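Local coordinates for formate dehydrogenase (Staphylococcus aureus, PDB 6TTB) that catalyses the NAD-dependent oxidation of formate to carbon dioxide, reducing the bound cofactor to NADH, at the interface of chains A and B. Numbering follows the deposited sequence. Chains: chain A/B, Formate dehydrogenase.

The interface of chains A and B. Residues chain A 156, 160, 185-187, 209-210; chain B 145, 149, 152, 206.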
loop_
_atom_site.group_PDB
_atom_site.type_symbol
_atom_site.label_atom_id
_atom_site.label_comp_id
_atom_site.label_asym_id
_atom_site.label_seq_id
_atom_site.Cartn_x
_atom_site.Cartn_y
_atom_site.Cartn_z
ATOM N N LEU A 156 2.630 -1.182 3.123
ATOM C CA LEU A 156 3.291 -0.398 2.120
ATOM C C LEU A 156 2.736 1.020 2.108
ATOM O O LEU A 156 3.487 1.948 2.221
ATOM C CB LEU A 156 3.124 -1.111 0.775
ATOM C CG LEU A 156 3.961 -2.390 0.612
ATOM C CD1 LEU A 156 3.439 -3.256 -0.507
ATOM C CD2 LEU A 156 5.423 -2.073 0.361
ATOM N N ARG A 160 5.286 3.923 3.112
ATOM C CA ARG A 160 5.770 4.663 1.971
ATOM C C ARG A 160 5.084 6.012 1.938
ATOM O O ARG A 160 5.472 6.885 1.156
ATOM C CB ARG A 160 5.641 3.838 0.684
ATOM C CG ARG A 160 6.610 2.677 0.647
ATOM C CD ARG A 160 6.880 2.165 -0.736
ATOM N NE ARG A 160 7.528 3.121 -1.609
ATOM C CZ ARG A 160 8.834 3.211 -1.727
ATOM N NH1 ARG A 160 9.621 2.455 -0.958
ATOM N NH2 ARG A 160 9.351 4.054 -2.615
ATOM N N GLU A 185 11.310 3.169 3.323
ATOM C CA GLU A 185 11.323 1.865 2.725
ATOM C C GLU A 185 10.717 0.870 3.703
ATOM O O GLU A 185 10.992 0.920 4.900
ATOM C CB GLU A 185 12.773 1.502 2.467
ATOM C CG GLU A 185 13.448 2.515 1.595
ATOM C CD GLU A 185 14.660 1.964 0.899
ATOM O OE1 GLU A 185 14.751 2.168 -0.312
ATOM O OE2 GLU A 185 15.496 1.309 1.576
ATOM N N LEU A 186 9.985 -0.093 3.176
ATOM C CA LEU A 186 9.551 -1.181 4.005
ATOM C C LEU A 186 10.759 -2.066 4.351
ATOM O O LEU A 186 10.798 -2.755 5.396
ATOM C CB LEU A 186 8.496 -1.963 3.240
ATOM C CG LEU A 186 8.071 -3.228 3.957
ATOM C CD1 LEU A 186 7.496 -2.863 5.322
ATOM C CD2 LEU A 186 7.076 -4.031 3.147
ATOM N N GLN A 187 11.725 -2.111 3.437
ATOM C CA GLN A 187 12.836 -3.034 3.616
ATOM C C GLN A 187 13.619 -2.690 4.916
ATOM O O GLN A 187 13.747 -1.524 5.297
ATOM C CB GLN A 187 13.683 -2.981 2.372
ATOM C CG GLN A 187 15.029 -3.627 2.524
ATOM C CD GLN A 187 15.966 -3.094 1.471
ATOM O OE1 GLN A 187 16.688 -3.843 0.855
ATOM N NE2 GLN A 187 15.879 -1.799 1.192
ATOM N N PRO A 209 9.884 -11.756 1.123
ATOM C CA PRO A 209 10.743 -11.282 0.064
ATOM C C PRO A 209 10.975 -9.781 0.031
ATOM O O PRO A 209 11.545 -9.281 -0.936
ATOM C CB PRO A 209 10.082 -11.715 -1.239
ATOM C CG PRO A 209 8.825 -12.487 -0.835
ATOM C CD PRO A 209 8.622 -12.294 0.658
ATOM N N PHE A 210 10.608 -9.063 1.081
ATOM C CA PHE A 210 10.783 -7.616 1.017
ATOM C C PHE A 210 11.907 -7.201 1.934
ATOM O O PHE A 210 12.197 -6.004 2.057
ATOM C CB PHE A 210 9.558 -6.906 1.543
ATOM C CG PHE A 210 8.497 -6.656 0.527
ATOM C CD1 PHE A 210 8.523 -5.503 -0.253
ATOM C CD2 PHE A 210 7.464 -7.563 0.350
ATOM C CE1 PHE A 210 7.536 -5.276 -1.214
ATOM C CE2 PHE A 210 6.475 -7.346 -0.607
ATOM C CZ PHE A 210 6.485 -6.187 -1.359
ATOM N N VAL B 145 15.399 -1.055 -4.519
ATOM C CA VAL B 145 14.420 -1.778 -3.701
ATOM C C VAL B 145 13.225 -0.904 -3.465
ATOM O O VAL B 145 12.094 -1.363 -3.590
ATOM C CB VAL B 145 15.002 -2.187 -2.336
ATOM C CG1 VAL B 145 13.904 -2.577 -1.359
ATOM C CG2 VAL B 145 16.014 -3.320 -2.493
ATOM N N GLU B 149 9.323 -1.762 -4.309
ATOM C CA GLU B 149 8.232 -1.727 -3.332
ATOM C C GLU B 149 7.133 -0.825 -3.864
ATOM O O GLU B 149 5.974 -1.189 -3.887
ATOM C CB GLU B 149 8.700 -1.096 -2.032
ATOM C CG GLU B 149 9.754 -1.892 -1.309
ATOM C CD GLU B 149 10.163 -1.257 0.001
ATOM O OE1 GLU B 149 9.761 -0.014 0.251
ATOM O OE2 GLU B 149 10.878 -1.961 0.794
ATOM N N VAL B 152 5.045 -2.412 -6.522
ATOM C CA VAL B 152 4.274 -3.551 -6.073
ATOM C C VAL B 152 3.024 -3.036 -5.352
ATOM O O VAL B 152 1.911 -3.472 -5.626
ATOM C CB VAL B 152 5.169 -4.490 -5.257
ATOM C CG1 VAL B 152 4.393 -5.618 -4.613
ATOM C CG2 VAL B 152 6.278 -5.042 -6.145
ATOM N N ARG B 206 9.378 -10.021 -5.200
ATOM C CA ARG B 206 8.310 -9.577 -4.328
ATOM C C ARG B 206 6.975 -10.021 -4.870
ATOM O O ARG B 206 6.076 -10.226 -4.103
ATOM C CB ARG B 206 8.238 -8.062 -4.166
ATOM C CG ARG B 206 9.148 -7.518 -3.070
ATOM C CD ARG B 206 9.830 -6.273 -3.583
ATOM N NE ARG B 206 10.926 -5.942 -2.729
ATOM C CZ ARG B 206 12.151 -6.419 -2.818
ATOM N NH1 ARG B 206 12.506 -7.220 -3.807
ATOM N NH2 ARG B 206 13.041 -6.038 -1.947
HETATM O O HOH W 1 11.451 -4.549 -0.122
#
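B:Glu149 reaches across to the backbone of A:Leu186 and A:Gln187, a worked example of how a carboxylate from one subunit can be held by successive amides of another. Its side chain runs out nearly straight (chi2 -178°), carrying both carboxylate oxygens to the loop of chain A. OE1 accepts from the amide N of A:Leu186 at 2.9 Å, in a nearly straight bond on the syn side, tilted from the carboxylate plane. From the opposite face of the carboxylate plane, and on the anti side, A:Arg160 brings its terminal NH1 to OE1 at 2.8 Å, a more bent salt bridge with the guanidinium turned 88° from the carboxylate. The other oxygen, OE2, uses its syn lone pair for the amide N of A:Gln187 at 2.8 Å. The amides and the arginine probably hold the rotation of this carboxylate and favour its charged form, although A:Glu185 lies nearby.

A:Phe210 supplies the apolar counterpart. Over the centre of one ring face lies CG of B:Arg206, 3.3 Å from the centroid in a CH-pi contact, while CG of B:Glu149 comes in at the ring edge. B:Val152 adds its CG1 near the ring tip, CZ. The kinked chain of B:Arg206, bent about its CB–CG bond, leaves its guanidinium 81° from the ring; the carbonyl O of A:Pro209 sits above the guanidinium face. Water 1, in the guanidinium plane at its edge, pairs with both NE and NH2 and links them to O of A:Phe210 and, at 2.8 Å, to OE2 of B:Glu149. Beyond the carboxylate, the amide end of A:Gln187 lies across the CG1 and CG2 methyls of B:Val145.

In the fold, helix 144-159 of chain B faces the end of A helix 144-160, the loop at 185-187 and the 3-10 helix 208-210, with B helix 198-207 alongside; the two-fold axis repeats this patch in the homodimer.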